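Local coordinates for phosphate-binding protein pstS 2 (Streptococcus pneumoniae, PDB 4H1X) that probably captures phosphate outside the cell as the solute-binding lipoprotein of a PstSACB ABC transporter and delivers it to the membrane subunits for import, at residues K157-G162 against K203-G208; I108-N113 against T223-A228; G118-S123 against T147-Q152; G24-I29 against D230-V235; N52-V57 against G69-G74. All blocks are in the same frame, centred on the assembly; numbering follows the deposited sequence. Where two conformers were deposited one is given.

Contact 1 (K157-G162 against K203-G208); sequences KLSVVG and KTADIG
Asp206 reaches across to strand 157-162 with its carboxylate, while regular parallel bridging begins one residue further on, at Ile207. Its CG lies anti to the carbonyl carbon (chi1 -59°), which carries OD2 up to the backbone amide of Ser159; the bond from Ser159 N to Asp206 OD2 is 2.7 Å long, nearly straight at 161°, and uses the anti lone pair of the acid. The Asp206 side chain crosses that of Leu158 at about a right angle, with Leu158 CD2 3.8 Å from Asp206 CB. On the return side, Ser159 O takes two backbone donors, Asp206 N at 2.8 Å and Ile207 N at 3.2 Å, both in the carbonyl plane. Ser159 is therefore gripped at its amide by a side chain and at its carbonyl by two main-chain N-H groups. Its own OG, anti to the backbone N, shares a water with Thr204 O, to which the water donates. True parallel pairing follows, with Val161 N bonded to Ile207 O at 2.9 Å. Val160 and Ile207 project from one face of the sheet; from the other, Val161 sets CG2 against Ala205 CB at 3.6 Å, beside Ala199 of helix 193-202. Leu158 and Ile207 both rest on Phe121 of helix 116-126. Helix 193-202 ends in a Schellman motif at Lys203, and the chain then enters strand 207-210 alongside strand 155-162, with strand 183-190 on the other flank: parallel strands joined through helices, the beta-alpha-beta architecture of a periplasmic binding protein lobe.

Contact 2 (I108-N113 against T223-A228); sequences IVWSSN and THDAIA
An antiparallel strand pair in the large mixed sheet of this periplasmic binding protein fold joins 108-110 to 223-226, two pieces of chain more than a hundred residues apart. Ile108 with Asp225 and Trp110 with Thr223 are hydrogen-bonded pairs, and Val109 with His224 is the non-hydrogen-bonded pair between them. The straightest of the four bonds runs from Thr223 N to Trp110 O, 2.9 Å at 173°. Trp110 holds CG in the crowded position between its backbone N and carbonyl carbon (chi1 65°), so the indole swings over to the neighbouring strand. Thr223 lies over one of its faces: CB is 4.1 Å from the centroid of the five-membered ring, a CH-pi contact, and CG2 comes to 3.6 Å from Trp110 CZ2. Farther along the ring, Asp225 CB approaches Trp110 CZ3 at 3.7 Å, and Ile108 CG1 lies at the indole's edge. Ile108 takes the same crowded rotamer and runs alongside Asp225, while Ile227 crosses it at about a right angle, Ile227 CG2 touching Ile108 CG1 at 3.7 Å. On the opposite face, Val109 CG1 meets His224 CB. Ile227 and Ala228 both face Phe106, a classic beta bulge where the chain turns a corner. Thr223 OG1 contacts two waters, one donating to Trp110 O and the other weakly accepting from Trp110 NE1. Asp225 is buried, but its OD2 is hydrogen-bonded to His126 and its OD1 has a weak, long ion pair with Lys143; these partners probably stabilise the carboxylate in its charged form beside the apolar side chains of Ile108 and Trp110.

Contact 3 (G118-S123 against T147-Q152); sequences GQDFIS and TEYTSQ
Asp120 and Tyr149 both carry CG anti to the backbone N (chi1 -172° and -180°), and these extended first torsions bring carboxylate and phenol together between helix 116-126 and the irregular segment 147-152. This segment belongs to the long connection that leads to strand 155-162 in the periplasmic binding protein fold, and the contact ties it to the side of the helix. The phenol donates: Tyr149 OH bonds to Asp120 OD2 at 2.7 Å, on the syn lone pair. The two side chains cross at about a right angle, and the acid comes in at the edge of the tyrosine ring, its plane turned 51° from that of the ring. Tyr177 of helix 164-180 makes another hydrogen bond to Asp120 OD2, and a water donates to this oxygen as well, so several donors grip one buried atom; such a cluster would be expected to favour the ionised acid. Tyr149 OH is in turn hydrogen-bonded to Asn181, and its ring meets Phe124 edge-to-face. Gln152 slides past Asp120 in the opposite direction, its extended chain setting CD 3.6 Å from Asp120 OD1, with the amide plane moderately turned from that of the carboxylate. Nearer the start of the segment, Tyr149 CD1 passes 4.2 Å from Ser123 C, while Ser123 OG turns back into its own helix to share Gln119 O with Ser123 N. Water completes the junction: the molecule that donates to Asp120 OD2 at 2.9 Å also accepts from Gln152 N at 2.7 Å.

Contact 4 (G24-I29 against D230-V235); sequences GAFTEI and DGIAVV
Helix 24-29 lies across strand 230-235 at 78°, nearly perpendicular, with 10.1 Å between the two short axes at closest approach. The helix covers one face of the large mixed sheet in this alpha/beta periplasmic binding protein fold, and no hydrogen bond passes between the two segments; they meet through apolar side chains. Ile232 is at the centre. Its CG1 lies anti to the carbonyl carbon and its chain continues extended (chi2 164°), so CD1 reaches the helix backbone between side chains, 3.9 Å from Ala25 CB and 4.0 Å from Phe26 N. Ile29 CD1 touches the same methyl more loosely, at 4.4 Å. The other branch of the isoleucine, CG2, is anti to the backbone N and approaches the ring of Phe26 obliquely. Phe26 has CG anti to its own backbone N (chi1 -180°), which extends the ring along the sheet past Ile232 to Val234, whose side chain it crosses at about a right angle. That ring also stacks on Tyr70 of strand 67-72 and meets Phe254 edge-to-face, so aromatic neighbours extend the apolar layer. At its far end, Phe26 CE1 lies 4.0 Å from Val234 CG2.

Contact 5 (N52-V57 against G69-G74); sequences NSTEGV and GYISLG
Val57 and Thr54, one helical turn apart at the start of helix 54-63, set their side chains against strand 69-72. Val57 has CG1 anti to the backbone N (chi1 176°), and this branch does most of the touching: it lies 3.7 Å from Ile71 CG2, 3.8 Å from Tyr70 O and 4.0 Å from Gly69 CA. Gly69 has no side chain, and the valine methyl packs directly on its CA. Ile71 holds CG1 in the crowded position between its backbone N and carbonyl carbon (chi1 62°), which leaves CG2 beside the backbone N and turned to the helix; the valine crosses it obliquely. Thr54 meets the isoleucine at about a right angle, its CG2, anti to the backbone N, resting 3.9 Å from Ile71 CB. The other branch, OG1, is turned to a water at 2.7 Å, which accepts from Ser72 N at 2.8 Å and so bridges helix start to strand end. Ser53 is the N-cap: its OG accepts from Gly56 N at 3.1 Å. Tyr70 points away from the helix and is hydrogen-bonded through OH to Arg16 N. A citrate, probably from the crystallisation liquor, lies close to the Thr54 side chain and makes a weak hydrogen bond with Ser72 OG. The contact thus grades from a methyl-lined interior at Val57 to hydroxyls and amides at the helix N-terminus, a setting consistent with an anion pocket, since the helix dipole would be expected to favour negative charge there.

In the fold
Four of the five contacts reach one large mixed sheet. Contacts 4 and 5, about 10 Å apart between centres, meet where strands 223-236 and 67-72 pair; contacts 1, 2 and 3 gather in the other half, where Ile122 of contact 3 touches Ile207 of contact 1 and Ile108 of contact 2. Contacts 1 and 5 have centres about 29 Å apart, on opposite sides of the chain's centre. Strand 223-236 serves both contacts 2 and 4 and so runs between the halves. Contact 4 closes the longest loop, enclosing the other four; contact 5 comes first, and contacts 3 and 1 follow in series inside contact 2. Such chain crossing fits the two-lobed binding-protein fold.

Contact 1 (K157-G162 against K203-G208)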
# COMPACT_ATOMS: atom_id res chain seq x y z
N LYS A 157 23.42 10.45 9.60
CA LYS A 157 22.17 10.80 8.94
C LYS A 157 21.83 9.79 7.86
O LYS A 157 22.72 9.32 7.14
CB LYS A 157 22.24 12.23 8.35
CG LYS A 157 20.93 12.72 7.70
CD LYS A 157 21.16 13.86 6.70
CE LYS A 157 20.45 13.62 5.38
NZ LYS A 157 21.32 12.89 4.41
N LEU A 158 20.53 9.51 7.71
CA LEU A 158 20.01 8.64 6.69
C LEU A 158 18.99 9.39 5.88
O LEU A 158 18.19 10.16 6.45
CB LEU A 158 19.34 7.39 7.27
CG LEU A 158 20.27 6.27 7.65
CD1 LEU A 158 19.49 5.17 8.33
CD2 LEU A 158 21.00 5.73 6.43
N SER A 159 19.03 9.19 4.57
CA SER A 159 18.04 9.78 3.67
C SER A 159 17.24 8.65 3.05
O SER A 159 17.82 7.76 2.40
CB SER A 159 18.71 10.64 2.60
OG SER A 159 17.72 11.13 1.71
N VAL A 160 15.93 8.65 3.28
CA VAL A 160 15.02 7.62 2.77
C VAL A 160 14.04 8.32 1.83
O VAL A 160 13.40 9.29 2.23
CB VAL A 160 14.32 6.81 3.90
CG1 VAL A 160 13.49 5.68 3.29
CG2 VAL A 160 15.35 6.23 4.89
N VAL A 161 13.99 7.91 0.55
CA VAL A 161 13.22 8.64 -0.45
C VAL A 161 12.31 7.76 -1.26
O VAL A 161 12.74 6.68 -1.67
CB VAL A 161 14.22 9.36 -1.41
CG1 VAL A 161 13.50 10.06 -2.57
CG2 VAL A 161 15.15 10.33 -0.65
N GLY A 162 11.11 8.25 -1.60
CA GLY A 162 10.27 7.50 -2.52
C GLY A 162 8.78 7.60 -2.38
O GLY A 162 8.24 8.65 -2.00
N LYS A 203 22.91 8.10 -5.70
CA LYS A 203 23.54 8.15 -4.38
C LYS A 203 23.08 9.38 -3.58
O LYS A 203 23.82 9.81 -2.69
CB LYS A 203 25.09 8.08 -4.49
CG LYS A 203 25.61 6.85 -5.21
CD LYS A 203 27.14 6.80 -5.16
CE LYS A 203 27.74 5.85 -6.14
NZ LYS A 203 29.22 5.77 -5.97
N THR A 204 21.88 9.94 -3.87
CA THR A 204 21.32 11.08 -3.12
C THR A 204 20.39 10.58 -1.98
O THR A 204 19.99 11.35 -1.11
CB THR A 204 20.60 12.09 -4.03
OG1 THR A 204 19.44 11.48 -4.59
CG2 THR A 204 21.52 12.65 -5.13
N ALA A 205 20.03 9.28 -2.02
CA ALA A 205 19.27 8.61 -0.98
C ALA A 205 20.02 7.37 -0.60
O ALA A 205 20.58 6.68 -1.47
CB ALA A 205 17.89 8.23 -1.49
N ASP A 206 19.97 7.03 0.68
CA ASP A 206 20.57 5.80 1.17
C ASP A 206 19.63 4.63 0.86
O ASP A 206 20.07 3.54 0.51
CB ASP A 206 20.86 5.93 2.66
CG ASP A 206 21.79 7.10 2.98
OD1 ASP A 206 22.93 7.10 2.48
OD2 ASP A 206 21.35 8.06 3.64
N ILE A 207 18.32 4.85 1.06
CA ILE A 207 17.31 3.81 0.87
C ILE A 207 16.15 4.41 0.09
O ILE A 207 15.74 5.56 0.35
CB ILE A 207 16.84 3.29 2.27
CG1 ILE A 207 18.03 2.67 3.07
CG2 ILE A 207 15.71 2.25 2.14
CD1 ILE A 207 17.76 2.52 4.60
N GLY A 208 15.61 3.61 -0.83
CA GLY A 208 14.45 4.01 -1.63
C GLY A 208 13.22 3.24 -1.19
O GLY A 208 13.33 2.12 -0.69
O HOH W 1 17.89 12.89 -0.29

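Contact 2 (I108-N113 against T223-A228)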
# COMPACT_ATOMS: atom_id res chain seq x y z
N ILE A 108 11.55 -1.63 0.01
CA ILE A 108 12.70 -0.77 0.25
C ILE A 108 13.77 -1.26 -0.73
O ILE A 108 13.82 -2.47 -1.07
CB ILE A 108 13.20 -0.74 1.71
CG1 ILE A 108 13.60 -2.16 2.21
CG2 ILE A 108 12.16 -0.06 2.61
CD1 ILE A 108 14.36 -2.22 3.47
N VAL A 109 14.56 -0.34 -1.28
CA VAL A 109 15.58 -0.66 -2.25
C VAL A 109 16.88 -0.00 -1.82
O VAL A 109 16.84 1.08 -1.24
CB VAL A 109 15.21 -0.28 -3.72
CG1 VAL A 109 13.88 -0.90 -4.14
CG2 VAL A 109 15.16 1.23 -3.91
N TRP A 110 18.00 -0.65 -2.11
CA TRP A 110 19.32 -0.10 -1.81
C TRP A 110 20.33 -0.63 -2.82
O TRP A 110 20.03 -1.59 -3.57
CB TRP A 110 19.75 -0.44 -0.37
CG TRP A 110 19.96 -1.89 -0.10
CD1 TRP A 110 21.12 -2.60 -0.23
CD2 TRP A 110 19.00 -2.80 0.44
NE1 TRP A 110 20.94 -3.89 0.21
CE2 TRP A 110 19.65 -4.04 0.64
CE3 TRP A 110 17.65 -2.68 0.80
CZ2 TRP A 110 18.98 -5.16 1.15
CZ3 TRP A 110 16.99 -3.79 1.30
CH2 TRP A 110 17.65 -5.02 1.46
N SER A 111 21.54 -0.04 -2.84
CA SER A 111 22.60 -0.48 -3.73
C SER A 111 23.83 -0.81 -2.90
O SER A 111 23.78 -0.76 -1.66
CB SER A 111 22.92 0.65 -4.71
OG SER A 111 23.53 1.71 -3.99
N SER A 112 24.94 -1.07 -3.59
CA SER A 112 26.23 -1.32 -2.98
C SER A 112 26.70 -0.06 -2.22
O SER A 112 27.61 -0.15 -1.40
CB SER A 112 27.24 -1.73 -4.04
OG SER A 112 27.44 -0.72 -5.02
N ASN A 113 26.06 1.10 -2.47
CA ASN A 113 26.37 2.37 -1.79
C ASN A 113 25.81 2.43 -0.34
O ASN A 113 26.17 3.36 0.42
CB ASN A 113 25.79 3.56 -2.59
CG ASN A 113 26.19 4.91 -2.03
OD1 ASN A 113 27.37 5.18 -1.81
ND2 ASN A 113 25.20 5.70 -1.65
N THR A 223 19.07 -4.07 -4.80
CA THR A 223 18.42 -5.12 -4.03
C THR A 223 17.09 -4.52 -3.55
O THR A 223 17.07 -3.33 -3.20
CB THR A 223 19.31 -5.60 -2.86
OG1 THR A 223 20.57 -6.03 -3.37
CG2 THR A 223 18.66 -6.75 -2.07
N HIS A 224 16.00 -5.26 -3.65
CA HIS A 224 14.70 -4.82 -3.13
C HIS A 224 14.25 -5.83 -2.10
O HIS A 224 14.61 -7.02 -2.18
CB HIS A 224 13.63 -4.61 -4.22
CG HIS A 224 13.17 -5.88 -4.86
ND1 HIS A 224 13.79 -6.38 -5.99
CD2 HIS A 224 12.16 -6.70 -4.51
CE1 HIS A 224 13.13 -7.49 -6.30
NE2 HIS A 224 12.16 -7.73 -5.43
N ASP A 225 13.48 -5.37 -1.14
CA ASP A 225 13.02 -6.19 -0.04
C ASP A 225 11.63 -5.73 0.40
O ASP A 225 11.44 -4.54 0.67
CB ASP A 225 14.04 -6.02 1.09
CG ASP A 225 13.64 -6.63 2.41
OD1 ASP A 225 13.41 -7.86 2.45
OD2 ASP A 225 13.59 -5.88 3.41
N ALA A 226 10.66 -6.65 0.47
CA ALA A 226 9.30 -6.26 0.90
C ALA A 226 9.22 -6.21 2.42
O ALA A 226 9.29 -7.26 3.08
CB ALA A 226 8.26 -7.22 0.33
N ILE A 227 9.09 -5.01 2.99
CA ILE A 227 9.00 -4.79 4.44
C ILE A 227 7.54 -4.97 4.91
O ILE A 227 7.30 -5.13 6.09
CB ILE A 227 9.58 -3.43 4.88
CG1 ILE A 227 8.78 -2.23 4.31
CG2 ILE A 227 11.06 -3.35 4.56
CD1 ILE A 227 9.06 -0.82 4.99
N ALA A 228 6.59 -4.93 3.99
CA ALA A 228 5.17 -5.09 4.31
C ALA A 228 4.37 -5.40 3.07
O ALA A 228 4.79 -5.05 1.95
CB ALA A 228 4.63 -3.81 4.95
O HOH W 2 22.16 -3.93 -3.75
O HOH W 3 22.50 -6.25 -1.50

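Contact 3 (G118-S123 against T147-Q152)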
# COMPACT_ATOMS: atom_id res chain seq x y z
N GLY A 118 22.95 2.76 7.23
CA GLY A 118 21.81 2.30 6.43
C GLY A 118 21.58 0.81 6.64
O GLY A 118 20.44 0.37 6.82
N GLN A 119 22.66 0.03 6.63
CA GLN A 119 22.61 -1.43 6.88
C GLN A 119 22.11 -1.73 8.31
O GLN A 119 21.32 -2.67 8.50
CB GLN A 119 24.00 -2.06 6.68
CG GLN A 119 24.43 -2.06 5.19
CD GLN A 119 25.81 -2.61 5.01
OE1 GLN A 119 26.74 -1.93 4.51
NE2 GLN A 119 26.01 -3.83 5.46
N ASP A 120 22.51 -0.91 9.30
CA ASP A 120 22.03 -1.11 10.68
C ASP A 120 20.52 -0.83 10.76
O ASP A 120 19.78 -1.54 11.44
CB ASP A 120 22.80 -0.22 11.66
CG ASP A 120 22.47 -0.55 13.11
OD1 ASP A 120 22.83 -1.65 13.57
OD2 ASP A 120 21.71 0.23 13.72
N PHE A 121 20.06 0.21 10.04
CA PHE A 121 18.63 0.54 9.99
C PHE A 121 17.84 -0.62 9.33
O PHE A 121 16.79 -1.00 9.85
CB PHE A 121 18.41 1.87 9.26
CG PHE A 121 16.97 2.34 9.21
CD1 PHE A 121 16.17 2.31 10.36
CD2 PHE A 121 16.40 2.80 8.03
CE1 PHE A 121 14.84 2.78 10.32
CE2 PHE A 121 15.08 3.27 8.00
CZ PHE A 121 14.31 3.22 9.14
N ILE A 122 18.37 -1.21 8.22
CA ILE A 122 17.75 -2.37 7.53
C ILE A 122 17.65 -3.54 8.52
O ILE A 122 16.64 -4.24 8.56
CB ILE A 122 18.56 -2.77 6.24
CG1 ILE A 122 18.56 -1.66 5.16
CG2 ILE A 122 18.14 -4.13 5.67
CD1 ILE A 122 17.26 -1.11 4.74
N SER A 123 18.73 -3.76 9.32
CA SER A 123 18.75 -4.84 10.32
C SER A 123 17.62 -4.63 11.32
O SER A 123 16.92 -5.58 11.69
CB SER A 123 20.11 -4.92 11.01
OG SER A 123 21.14 -5.24 10.08
N THR A 147 15.06 -11.96 13.22
CA THR A 147 16.37 -11.78 13.86
C THR A 147 16.25 -10.83 15.06
O THR A 147 15.23 -10.15 15.22
CB THR A 147 17.44 -11.28 12.86
OG1 THR A 147 17.18 -9.92 12.49
CG2 THR A 147 17.57 -12.18 11.63
N GLU A 148 17.27 -10.83 15.93
CA GLU A 148 17.30 -9.96 17.09
C GLU A 148 18.10 -8.71 16.73
O GLU A 148 19.05 -8.80 15.93
CB GLU A 148 17.90 -10.70 18.32
CG GLU A 148 17.82 -9.93 19.65
CD GLU A 148 16.47 -9.41 20.10
OE1 GLU A 148 15.46 -10.15 19.95
OE2 GLU A 148 16.42 -8.28 20.63
N TYR A 149 17.68 -7.56 17.26
CA TYR A 149 18.37 -6.27 17.10
C TYR A 149 18.85 -5.75 18.46
O TYR A 149 18.05 -5.66 19.40
CB TYR A 149 17.45 -5.20 16.45
CG TYR A 149 18.14 -3.86 16.27
CD1 TYR A 149 18.94 -3.61 15.16
CD2 TYR A 149 18.01 -2.86 17.23
CE1 TYR A 149 19.62 -2.40 15.01
CE2 TYR A 149 18.69 -1.65 17.10
CZ TYR A 149 19.50 -1.42 15.99
OH TYR A 149 20.16 -0.23 15.86
N THR A 150 20.11 -5.31 18.54
CA THR A 150 20.70 -4.63 19.70
C THR A 150 21.30 -3.31 19.20
O THR A 150 22.08 -3.32 18.23
CB THR A 150 21.70 -5.54 20.46
OG1 THR A 150 20.99 -6.64 21.02
CG2 THR A 150 22.45 -4.79 21.58
N SER A 151 20.94 -2.18 19.83
CA SER A 151 21.45 -0.88 19.38
C SER A 151 22.98 -0.74 19.52
O SER A 151 23.56 -1.21 20.50
CB SER A 151 20.78 0.27 20.13
OG SER A 151 21.27 1.52 19.65
N GLN A 152 23.60 -0.10 18.52
CA GLN A 152 25.05 0.19 18.49
C GLN A 152 25.26 1.65 18.92
O GLN A 152 26.40 2.11 19.01
CB GLN A 152 25.67 -0.07 17.09
CG GLN A 152 25.12 -1.31 16.35
CD GLN A 152 25.99 -1.82 15.22
OE1 GLN A 152 26.53 -1.06 14.41
NE2 GLN A 152 26.08 -3.14 15.09
O HOH W 4 22.99 -3.86 15.98
O HOH W 5 22.76 1.13 16.25

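Contact 4 (G24-I29 against D230-V235)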
# COMPACT_ATOMS: atom_id res chain seq x y z
N GLY A 24 -4.11 5.08 -6.76
CA GLY A 24 -3.13 4.70 -7.77
C GLY A 24 -2.97 3.19 -7.83
O GLY A 24 -3.02 2.60 -8.91
N ALA A 25 -2.82 2.57 -6.66
CA ALA A 25 -2.66 1.11 -6.56
C ALA A 25 -3.92 0.39 -7.03
O ALA A 25 -3.84 -0.51 -7.88
CB ALA A 25 -2.36 0.73 -5.13
N PHE A 26 -5.09 0.78 -6.49
CA PHE A 26 -6.37 0.17 -6.84
C PHE A 26 -6.62 0.21 -8.35
O PHE A 26 -6.91 -0.82 -8.95
CB PHE A 26 -7.54 0.86 -6.10
CG PHE A 26 -8.87 0.23 -6.44
CD1 PHE A 26 -9.28 -0.95 -5.84
CD2 PHE A 26 -9.71 0.82 -7.38
CE1 PHE A 26 -10.52 -1.53 -6.15
CE2 PHE A 26 -10.94 0.23 -7.72
CZ PHE A 26 -11.33 -0.95 -7.11
N THR A 27 -6.51 1.40 -8.96
CA THR A 27 -6.78 1.55 -10.39
C THR A 27 -5.74 0.79 -11.24
O THR A 27 -6.12 0.24 -12.27
CB THR A 27 -6.88 3.02 -10.79
OG1 THR A 27 -5.64 3.67 -10.50
CG2 THR A 27 -8.06 3.75 -10.09
N GLU A 28 -4.47 0.72 -10.79
CA GLU A 28 -3.45 -0.05 -11.52
C GLU A 28 -3.77 -1.57 -11.46
O GLU A 28 -3.82 -2.23 -12.50
CB GLU A 28 -2.04 0.23 -10.97
CG GLU A 28 -0.92 -0.57 -11.64
CD GLU A 28 -0.80 -0.42 -13.15
OE1 GLU A 28 -0.84 0.73 -13.65
OE2 GLU A 28 -0.66 -1.47 -13.82
N ILE A 29 -3.98 -2.10 -10.25
CA ILE A 29 -4.24 -3.53 -10.04
C ILE A 29 -5.51 -4.02 -10.77
O ILE A 29 -5.48 -5.09 -11.38
CB ILE A 29 -4.28 -3.88 -8.51
CG1 ILE A 29 -2.91 -3.59 -7.83
CG2 ILE A 29 -4.65 -5.37 -8.30
CD1 ILE A 29 -2.99 -3.42 -6.29
N ASP A 230 0.56 -4.61 1.61
CA ASP A 230 -0.58 -3.74 1.82
C ASP A 230 -1.74 -4.26 1.01
O ASP A 230 -1.71 -4.18 -0.21
CB ASP A 230 -0.22 -2.30 1.41
CG ASP A 230 -1.37 -1.32 1.52
OD1 ASP A 230 -2.05 -1.30 2.59
OD2 ASP A 230 -1.63 -0.60 0.53
N GLY A 231 -2.71 -4.85 1.70
CA GLY A 231 -3.90 -5.35 1.03
C GLY A 231 -4.91 -4.22 0.90
O GLY A 231 -4.85 -3.23 1.67
N ILE A 232 -5.79 -4.32 -0.08
CA ILE A 232 -6.87 -3.36 -0.31
C ILE A 232 -8.19 -4.12 -0.19
O ILE A 232 -8.36 -5.15 -0.83
CB ILE A 232 -6.72 -2.61 -1.66
CG1 ILE A 232 -5.44 -1.72 -1.68
CG2 ILE A 232 -7.99 -1.79 -1.98
CD1 ILE A 232 -5.01 -1.28 -3.08
N ALA A 233 -9.08 -3.64 0.67
CA ALA A 233 -10.41 -4.21 0.86
C ALA A 233 -11.41 -3.38 0.07
O ALA A 233 -11.34 -2.14 0.11
CB ALA A 233 -10.79 -4.21 2.34
N VAL A 234 -12.31 -4.06 -0.62
CA VAL A 234 -13.43 -3.43 -1.33
C VAL A 234 -14.59 -3.54 -0.38
O VAL A 234 -14.97 -4.67 -0.00
CB VAL A 234 -13.70 -4.06 -2.71
CG1 VAL A 234 -14.92 -3.41 -3.36
CG2 VAL A 234 -12.49 -3.94 -3.62
N VAL A 235 -15.14 -2.41 0.03
CA VAL A 235 -16.13 -2.42 1.09
C VAL A 235 -17.49 -1.88 0.63
O VAL A 235 -17.57 -0.94 -0.17
CB VAL A 235 -15.62 -1.64 2.35
CG1 VAL A 235 -14.49 -2.40 3.05
CG2 VAL A 235 -15.18 -0.20 2.01

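Contact 5 (N52-V57 against G69-G74)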
# COMPACT_ATOMS: atom_id res chain seq x y z
N ASN A 52 -11.50 12.02 0.80
CA ASN A 52 -10.10 12.43 0.97
C ASN A 52 -9.26 11.53 1.88
O ASN A 52 -8.05 11.76 2.02
CB ASN A 52 -10.07 13.86 1.53
CG ASN A 52 -10.84 14.00 2.81
OD1 ASN A 52 -12.07 13.92 2.82
ND2 ASN A 52 -10.14 14.14 3.92
N SER A 53 -9.88 10.51 2.51
CA SER A 53 -9.14 9.62 3.42
C SER A 53 -9.82 8.28 3.60
O SER A 53 -10.99 8.14 3.24
CB SER A 53 -9.03 10.28 4.80
OG SER A 53 -10.33 10.49 5.35
N THR A 54 -9.11 7.35 4.28
CA THR A 54 -9.64 6.03 4.64
C THR A 54 -10.90 6.22 5.51
O THR A 54 -11.91 5.57 5.24
CB THR A 54 -8.56 5.21 5.36
OG1 THR A 54 -7.37 5.25 4.60
CG2 THR A 54 -8.99 3.78 5.57
N GLU A 55 -10.84 7.14 6.53
CA GLU A 55 -11.95 7.44 7.43
C GLU A 55 -13.17 7.95 6.64
O GLU A 55 -14.31 7.61 6.95
CB GLU A 55 -11.51 8.48 8.49
CG GLU A 55 -10.45 8.00 9.48
CD GLU A 55 -9.07 7.62 8.95
OE1 GLU A 55 -8.57 8.29 8.02
OE2 GLU A 55 -8.50 6.65 9.49
N GLY A 56 -12.89 8.79 5.64
CA GLY A 56 -13.91 9.39 4.80
C GLY A 56 -14.62 8.33 3.97
O GLY A 56 -15.85 8.35 3.86
N VAL A 57 -13.84 7.36 3.42
CA VAL A 57 -14.41 6.24 2.63
C VAL A 57 -15.31 5.42 3.57
O VAL A 57 -16.48 5.21 3.24
CB VAL A 57 -13.37 5.35 1.89
CG1 VAL A 57 -14.07 4.17 1.20
CG2 VAL A 57 -12.62 6.16 0.83
N GLY A 69 -16.65 1.29 -1.93
CA GLY A 69 -15.38 2.01 -1.89
C GLY A 69 -14.23 1.06 -1.64
O GLY A 69 -14.44 -0.16 -1.56
N TYR A 70 -13.01 1.61 -1.55
CA TYR A 70 -11.85 0.77 -1.29
C TYR A 70 -11.01 1.43 -0.19
O TYR A 70 -10.90 2.66 -0.14
CB TYR A 70 -11.00 0.48 -2.54
CG TYR A 70 -10.68 1.73 -3.34
CD1 TYR A 70 -9.62 2.56 -2.97
CD2 TYR A 70 -11.43 2.08 -4.46
CE1 TYR A 70 -9.35 3.74 -3.68
CE2 TYR A 70 -11.17 3.25 -5.17
CZ TYR A 70 -10.11 4.06 -4.79
OH TYR A 70 -9.87 5.22 -5.50
N ILE A 71 -10.45 0.61 0.69
CA ILE A 71 -9.60 1.07 1.79
C ILE A 71 -8.44 0.11 2.00
O ILE A 71 -8.50 -1.07 1.60
CB ILE A 71 -10.42 1.15 3.14
CG1 ILE A 71 -10.97 -0.27 3.56
CG2 ILE A 71 -11.55 2.23 3.11
CD1 ILE A 71 -11.71 -0.40 4.89
N SER A 72 -7.41 0.60 2.72
CA SER A 72 -6.30 -0.25 3.15
C SER A 72 -6.91 -1.36 4.02
O SER A 72 -7.75 -1.08 4.88
CB SER A 72 -5.29 0.59 3.94
OG SER A 72 -4.72 1.61 3.13
N LEU A 73 -6.54 -2.63 3.78
CA LEU A 73 -7.09 -3.78 4.51
C LEU A 73 -6.98 -3.64 6.05
O LEU A 73 -7.92 -3.99 6.74
CB LEU A 73 -6.42 -5.07 4.05
CG LEU A 73 -6.92 -6.38 4.68
CD1 LEU A 73 -8.45 -6.57 4.46
CD2 LEU A 73 -6.16 -7.56 4.10
N GLY A 74 -5.86 -3.12 6.55
CA GLY A 74 -5.65 -2.93 7.99
C GLY A 74 -6.62 -1.97 8.65
O GLY A 74 -6.73 -1.95 9.89
O HOH W 6 -7.17 3.37 2.68